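Local structure of glycoside hydrolase family 81 (6FOP) at residues Met128-Tyr133 against Thr259-Tyr264; Phe342-Leu346 against Phe371-Leu376; Asp669-Tyr673 against Val685-Ala689. The protein hydrolyses beta-1,3-glucans, probably including laminarin, as a family 81 glucanase of the Clostridium thermocellum cellulosome. All coordinates share one frame; numbering follows the deposited sequence.

Contact 1 (Met128-Tyr133 against Thr259-Tyr264); sequences MKGSPY and TILALY
A type II beta turn, Met128 to Ser131, links strands 121-128 and 133-139, and its Gly130 is hydrogen-bonded to Ala262 on strand 260-263. Ala262 N donates to Gly130 O over 2.8 Å, almost straight at the hydrogen (177°) but well above the carbonyl plane. Gly130 sits at phi 84°, the left-handed region that glycine readily takes, at the third position of the type II turn.

Lys129 and Tyr264 meet at one end. The lysine chain leaves the backbone extended, then bends at chi3 (-67°) and again at chi4, which curls NZ back to give Tyr264 OH a 2.9 Å hydrogen bond. NZ is further gripped by the carbonyls of Tyr54 and Ala55 and by a salt bridge to Glu474, while Tyr264 OH also bonds His56 ND1.

At the other end Pro132 lies crosswise to Ile260, its CG 4.0 Å from Ile260 CG2. The Tyr133 ring crosses the isoleucine too, its OH 3.5 Å from Ile260 CD1 and bonded to the carbonyl of Tyr217 on helix 211-220. Between the two ends, Met128 CE presses on Leu261 CD2 at 3.5 Å, a close approach for two methyl carbons. A water joins Ser131 OG to the second segment, donating to Thr259 OG1 and to Ile260 O.

Ser131 OG takes the N-H of Tyr133 N at 3.0 Å, an ST turn that follows directly on the type II turn and leads the chain into strand 133-139.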
# COMPACT_ATOMS: atom_id res chain seq x y z
N MET A 128 11.77 2.08 13.79
CA MET A 128 10.68 2.95 13.37
C MET A 128 10.89 3.49 11.96
O MET A 128 11.95 4.04 11.63
CB MET A 128 10.53 4.09 14.36
CG MET A 128 9.52 5.16 13.96
SD MET A 128 9.30 6.22 15.37
CE MET A 128 8.52 7.61 14.63
N LYS A 129 9.84 3.34 11.16
CA LYS A 129 9.79 3.90 9.82
C LYS A 129 9.52 5.38 10.00
O LYS A 129 8.58 5.76 10.71
CB LYS A 129 8.68 3.24 9.03
CG LYS A 129 8.43 3.85 7.66
CD LYS A 129 7.57 2.94 6.77
CE LYS A 129 8.26 1.67 6.37
NZ LYS A 129 9.52 1.85 5.57
N GLY A 130 10.32 6.23 9.38
CA GLY A 130 10.20 7.65 9.58
C GLY A 130 10.92 8.20 10.81
O GLY A 130 10.63 9.32 11.23
N SER A 131 11.88 7.45 11.36
CA SER A 131 12.69 7.98 12.46
C SER A 131 14.16 7.84 12.08
O SER A 131 14.58 6.79 11.64
CB SER A 131 12.48 7.21 13.76
OG SER A 131 13.25 7.78 14.79
N PRO A 132 14.97 8.85 12.43
CA PRO A 132 16.43 8.66 12.33
C PRO A 132 17.02 7.92 13.53
O PRO A 132 18.22 7.67 13.55
CB PRO A 132 16.94 10.10 12.28
CG PRO A 132 15.99 10.83 13.12
CD PRO A 132 14.64 10.23 12.83
N TYR A 133 16.20 7.64 14.54
CA TYR A 133 16.61 6.94 15.76
C TYR A 133 16.27 5.46 15.73
O TYR A 133 15.30 5.05 15.04
CB TYR A 133 15.93 7.50 16.98
CG TYR A 133 16.26 8.93 17.29
CD1 TYR A 133 17.43 9.26 18.02
CD2 TYR A 133 15.41 9.96 16.94
CE1 TYR A 133 17.72 10.57 18.34
CE2 TYR A 133 15.70 11.28 17.24
CZ TYR A 133 16.87 11.58 17.96
OH TYR A 133 17.11 12.91 18.27
N THR A 259 10.41 14.57 19.33
CA THR A 259 11.24 13.71 18.52
C THR A 259 11.44 14.33 17.15
O THR A 259 10.95 15.45 16.88
CB THR A 259 10.69 12.26 18.44
OG1 THR A 259 11.70 11.39 17.92
CG2 THR A 259 9.46 12.14 17.56
N ILE A 260 12.29 13.68 16.36
CA ILE A 260 12.57 14.09 15.01
C ILE A 260 11.90 13.05 14.10
O ILE A 260 12.21 11.87 14.19
CB ILE A 260 14.08 14.14 14.73
CG1 ILE A 260 14.78 15.13 15.66
CG2 ILE A 260 14.33 14.52 13.27
CD1 ILE A 260 16.30 15.07 15.61
N LEU A 261 10.97 13.51 13.27
CA LEU A 261 10.26 12.63 12.30
C LEU A 261 10.80 12.93 10.90
O LEU A 261 11.01 14.08 10.54
CB LEU A 261 8.75 12.81 12.37
CG LEU A 261 8.11 12.50 13.72
CD1 LEU A 261 6.64 12.89 13.65
CD2 LEU A 261 8.26 11.02 14.04
N ALA A 262 11.05 11.86 10.16
CA ALA A 262 11.51 11.93 8.79
C ALA A 262 10.28 11.60 7.91
O ALA A 262 9.63 10.59 8.10
CB ALA A 262 12.64 10.93 8.54
N LEU A 263 10.08 12.43 6.89
CA LEU A 263 8.92 12.35 6.00
C LEU A 263 9.36 12.01 4.60
O LEU A 263 10.32 12.57 4.11
CB LEU A 263 8.18 13.69 5.96
CG LEU A 263 7.17 13.96 7.06
CD1 LEU A 263 7.78 13.97 8.46
CD2 LEU A 263 6.47 15.30 6.81
N TYR A 264 8.64 11.09 3.98
CA TYR A 264 8.84 10.78 2.57
C TYR A 264 8.28 11.89 1.68
O TYR A 264 7.38 12.65 2.10
CB TYR A 264 8.11 9.51 2.24
CG TYR A 264 8.60 8.22 2.85
CD1 TYR A 264 9.86 7.70 2.54
CD2 TYR A 264 7.82 7.51 3.76
CE1 TYR A 264 10.26 6.47 3.03
CE2 TYR A 264 8.20 6.26 4.22
CZ TYR A 264 9.43 5.75 3.88
OH TYR A 264 9.74 4.49 4.34
O HOH W 1 11.59 9.63 15.66

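Contact 2 (Phe342-Leu346 against Phe371-Leu376); sequences FGKHL and FMKSSL
Phe371 is the ring that both Phe342 and His345 touch across these two helices. Phe342 comes at it from the opposite direction, CZ against Phe371 CZ at 3.8 Å; the planes are 19° apart, yet the offset leaves little ring-on-ring overlap. His345 brings its CD2 edge to within 3.6 Å of Phe371 CE2, with its ring perpendicular to that of the phenylalanine. Ser375 fits beside this aromatic cluster: its CB sits 3.5 Å from Phe342 CZ, at the edge of that ring, and also lies over the rim of one face of Phe371. Leu346 reaches across with both branches, CD2 to Met372 CA at 4.2 Å and CD1 to Leu376 CD2 at 3.9 Å.

Behind these contacts, His345 NE2 is bonded to the carbonyl of Ala331, and Trp379 adds an edge-to-face partner to Phe342. Within its own helix Ser375 N donates to Phe371 O over 2.9 Å, the routine helical bond. In one of two modelled conformers Ser375 OG donates to that same oxygen.

The segments run nearly antiparallel, at 151° with axes 11.5 Å apart, and belong to the consecutive helices 339-359 and 362-379. Leu376 also packs against Phe423 and Ile430 of helix 416-433, so this third helix flanks the pair.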
# COMPACT_ATOMS: atom_id res chain seq x y z
N PHE A 342 -10.41 -16.29 -10.49
CA PHE A 342 -11.85 -16.13 -10.33
C PHE A 342 -12.14 -14.66 -10.13
O PHE A 342 -13.07 -14.10 -10.72
CB PHE A 342 -12.40 -16.97 -9.18
CG PHE A 342 -13.85 -17.32 -9.37
CD1 PHE A 342 -14.82 -16.39 -9.15
CD2 PHE A 342 -14.23 -18.57 -9.84
CE1 PHE A 342 -16.15 -16.68 -9.40
CE2 PHE A 342 -15.57 -18.88 -10.08
CZ PHE A 342 -16.52 -17.92 -9.86
N GLY A 343 -11.33 -14.01 -9.29
CA GLY A 343 -11.46 -12.57 -9.13
C GLY A 343 -11.36 -11.80 -10.43
O GLY A 343 -12.18 -10.90 -10.71
N LYS A 344 -10.31 -12.07 -11.20
CA LYS A 344 -10.16 -11.37 -12.49
C LYS A 344 -11.44 -11.47 -13.33
O LYS A 344 -11.86 -10.49 -13.94
CB LYS A 344 -8.97 -11.89 -13.31
CG LYS A 344 -7.61 -11.39 -12.81
CD LYS A 344 -6.45 -11.81 -13.67
CE LYS A 344 -6.38 -11.19 -15.05
NZ LYS A 344 -5.89 -9.79 -15.14
N HIS A 345 -12.06 -12.65 -13.33
CA HIS A 345 -13.29 -12.85 -14.07
C HIS A 345 -14.43 -12.00 -13.49
O HIS A 345 -15.18 -11.36 -14.22
CB HIS A 345 -13.65 -14.33 -14.09
CG HIS A 345 -14.89 -14.63 -14.85
ND1 HIS A 345 -14.91 -14.68 -16.22
CD2 HIS A 345 -16.16 -14.88 -14.44
CE1 HIS A 345 -16.14 -14.95 -16.63
NE2 HIS A 345 -16.91 -15.08 -15.57
N LEU A 346 -14.56 -12.00 -12.16
CA LEU A 346 -15.59 -11.18 -11.50
C LEU A 346 -15.40 -9.69 -11.80
O LEU A 346 -16.37 -8.96 -11.99
CB LEU A 346 -15.58 -11.38 -10.00
CG LEU A 346 -16.16 -12.71 -9.53
CD1 LEU A 346 -15.92 -12.87 -8.02
CD2 LEU A 346 -17.66 -12.83 -9.84
N PHE A 371 -24.44 -14.63 -12.55
CA PHE A 371 -23.15 -15.28 -12.27
C PHE A 371 -22.41 -14.59 -11.12
O PHE A 371 -21.84 -15.28 -10.27
CB PHE A 371 -22.25 -15.40 -13.52
CG PHE A 371 -21.08 -16.32 -13.28
CD1 PHE A 371 -21.27 -17.68 -13.33
CD2 PHE A 371 -19.84 -15.83 -12.92
CE1 PHE A 371 -20.24 -18.57 -13.09
CE2 PHE A 371 -18.78 -16.72 -12.70
CZ PHE A 371 -18.98 -18.07 -12.78
N MET A 372 -22.46 -13.27 -11.08
CA MET A 372 -21.82 -12.55 -10.00
C MET A 372 -22.43 -12.96 -8.66
O MET A 372 -21.72 -13.29 -7.70
CB MET A 372 -21.95 -11.03 -10.20
CG MET A 372 -21.12 -10.53 -11.36
SD MET A 372 -21.61 -8.89 -11.96
CE MET A 372 -21.04 -7.84 -10.61
N LYS A 373 -23.76 -12.94 -8.57
CA LYS A 373 -24.42 -13.31 -7.34
C LYS A 373 -24.20 -14.77 -7.00
O LYS A 373 -23.83 -15.10 -5.87
CB LYS A 373 -25.92 -13.00 -7.40
CG LYS A 373 -26.29 -11.53 -7.29
CD LYS A 373 -27.82 -11.37 -7.28
CE LYS A 373 -28.27 -9.98 -6.90
NZ LYS A 373 -29.77 -9.92 -6.83
N SER A 374 -24.47 -15.69 -7.93
CA SER A 374 -24.40 -17.11 -7.58
C SER A 374 -22.97 -17.48 -7.17
O SER A 374 -22.77 -18.26 -6.23
CB SER A 374 -24.91 -18.00 -8.71
OG SER A 374 -24.11 -17.88 -9.89
N SER A 375 -21.98 -16.92 -7.85
CA SER A 375 -20.61 -17.28 -7.51
C SER A 375 -20.19 -16.67 -6.17
O SER A 375 -19.55 -17.36 -5.40
CB SER A 375 -19.64 -16.97 -8.63
OG SER A 375 -19.51 -15.58 -8.80
N LEU A 376 -20.55 -15.41 -5.91
CA LEU A 376 -20.25 -14.81 -4.61
C LEU A 376 -20.96 -15.56 -3.48
O LEU A 376 -20.37 -15.82 -2.44
CB LEU A 376 -20.57 -13.32 -4.57
CG LEU A 376 -19.60 -12.45 -5.36
CD1 LEU A 376 -20.10 -11.03 -5.33
CD2 LEU A 376 -18.16 -12.56 -4.86

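Contact 3 (Asp669-Tyr673 against Val685-Ala689); sequences DTPLY and VVYNA
The mouth of the antiparallel beta hairpin 673-678/681-688 lies here, where the incoming loop meets the end of the second strand. Tyr673 and Val686 form a non-hydrogen-bonded pair, with CB of the tyrosine 4.3 Å from Val686 CG2 on the same face of the sheet. One residue earlier, Leu672 O accepts the N-H of Tyr687 N at 3.0 Å and 164°; the donor stands above the carbonyl plane. Two CA-H...O contacts accompany it, the shorter from Tyr673 CA to Val685 O at 3.1 Å.

The side chains of Leu672 and Tyr687 run together in one direction. CD1 of the leucine comes to the edge of the tyrosine ring, 3.9 Å from CD2, and is also 4.2 Å from Ala689 CB. Tyr673 turns elsewhere: chi1 of 70° sets CG between the backbone N and the carbonyl carbon, and the ring leads off from the partner strand until OH bonds Ser239 OG.

Before Leu672 in the chain the loop stands off from the strand, and a water takes over the bridging. It accepts from Leu672 N at 2.9 Å, donates to Tyr687 O at 2.8 Å and is hydrogen-bonded to Thr670 OG1, so two backbone groups that do not bond each other directly are satisfied through it. Thr670 CG2 still touches Val686 CG1 beside this water.

Strand 681-688 has strand 710-715 along its other edge, through backbone bonds from Val686 to Ala712 and from Asn688 to Ser710. Two helices pack on this end of the hairpin: 494-511 receives Leu672 through Leu506 and Glu509, and 416-433 offers Leu432 to Tyr687 and Ala689.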
# COMPACT_ATOMS: atom_id res chain seq x y z
N ASP A 669 -18.60 18.38 -3.73
CA ASP A 669 -19.05 18.03 -2.38
C ASP A 669 -19.84 16.71 -2.29
O ASP A 669 -20.88 16.62 -1.62
CB ASP A 669 -19.80 19.20 -1.73
CG ASP A 669 -21.10 19.56 -2.42
OD1 ASP A 669 -21.44 18.97 -3.48
OD2 ASP A 669 -21.76 20.48 -1.90
N THR A 670 -19.34 15.69 -2.98
CA THR A 670 -19.97 14.37 -3.00
C THR A 670 -18.89 13.32 -3.24
O THR A 670 -17.85 13.65 -3.79
CB THR A 670 -21.10 14.33 -4.08
OG1 THR A 670 -22.05 13.33 -3.76
CG2 THR A 670 -20.54 14.13 -5.47
N PRO A 671 -19.14 12.04 -2.86
CA PRO A 671 -18.04 11.07 -3.00
C PRO A 671 -17.89 10.49 -4.40
O PRO A 671 -16.79 10.11 -4.77
CB PRO A 671 -18.37 9.96 -2.01
CG PRO A 671 -19.68 10.28 -1.43
CD PRO A 671 -20.15 11.62 -1.87
N LEU A 672 -18.97 10.39 -5.18
CA LEU A 672 -18.93 9.68 -6.47
C LEU A 672 -19.17 10.70 -7.58
O LEU A 672 -20.30 11.08 -7.87
CB LEU A 672 -19.93 8.54 -6.50
CG LEU A 672 -19.85 7.53 -5.35
CD1 LEU A 672 -20.94 6.46 -5.53
CD2 LEU A 672 -18.48 6.91 -5.24
N TYR A 673 -18.08 11.15 -8.18
CA TYR A 673 -18.12 12.10 -9.28
C TYR A 673 -16.85 12.00 -10.09
O TYR A 673 -15.87 11.39 -9.65
CB TYR A 673 -18.30 13.54 -8.78
CG TYR A 673 -17.09 14.12 -8.06
CD1 TYR A 673 -16.87 13.87 -6.70
CD2 TYR A 673 -16.21 14.95 -8.73
CE1 TYR A 673 -15.77 14.43 -6.05
CE2 TYR A 673 -15.12 15.51 -8.10
CZ TYR A 673 -14.91 15.27 -6.75
OH TYR A 673 -13.83 15.89 -6.16
N VAL A 685 -19.92 14.46 -14.17
CA VAL A 685 -20.61 13.20 -13.99
C VAL A 685 -20.72 12.92 -12.50
O VAL A 685 -19.72 13.01 -11.78
CB VAL A 685 -19.89 12.03 -14.66
CG1 VAL A 685 -20.71 10.75 -14.54
CG2 VAL A 685 -19.58 12.39 -16.13
N VAL A 686 -21.91 12.63 -12.03
CA VAL A 686 -22.15 12.29 -10.62
C VAL A 686 -22.93 10.98 -10.54
O VAL A 686 -23.86 10.76 -11.32
CB VAL A 686 -22.99 13.39 -9.95
CG1 VAL A 686 -23.39 13.00 -8.53
CG2 VAL A 686 -22.24 14.70 -9.96
N TYR A 687 -22.62 10.15 -9.55
CA TYR A 687 -23.47 9.04 -9.19
C TYR A 687 -24.01 9.28 -7.79
O TYR A 687 -23.23 9.53 -6.85
CB TYR A 687 -22.79 7.67 -9.28
CG TYR A 687 -23.82 6.58 -9.10
CD1 TYR A 687 -24.69 6.26 -10.15
CD2 TYR A 687 -24.05 5.96 -7.89
CE1 TYR A 687 -25.69 5.34 -9.98
CE2 TYR A 687 -25.07 5.03 -7.73
CZ TYR A 687 -25.89 4.72 -8.79
OH TYR A 687 -26.91 3.81 -8.65
N ASN A 688 -25.32 9.22 -7.63
CA ASN A 688 -25.97 9.29 -6.32
C ASN A 688 -26.39 7.91 -5.91
O ASN A 688 -27.38 7.38 -6.43
CB ASN A 688 -27.17 10.24 -6.41
CG ASN A 688 -27.92 10.39 -5.10
OD1 ASN A 688 -27.57 9.79 -4.06
ND2 ASN A 688 -28.97 11.21 -5.14
N ALA A 689 -25.68 7.33 -4.95
CA ALA A 689 -25.97 6.00 -4.44
C ALA A 689 -26.97 6.02 -3.27
O ALA A 689 -27.27 4.97 -2.72
CB ALA A 689 -24.69 5.32 -4.01
O HOH W 2 -21.86 10.77 -4.75

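From the N terminus, the three contacts close in series, and none encloses or crosses another. Contact 1 closes the longest loop, with 125 residues between its segments, just over half of them in strands, and ties the eight-stranded sheet to the small sheet that strand 260-263 edges. Contact 2 then closes a short helical connection of 24 residues within the family 81 C-terminal domain. Last comes contact 3, a hairpin closure over 11 residues near the C terminus. Contacts 1 and 2 lie on opposite sides of the chain's centre, their centres 43 Å apart. Contacts 2 and 3 are nearer, their centres 26 Å apart, and helix 416-433 touches both.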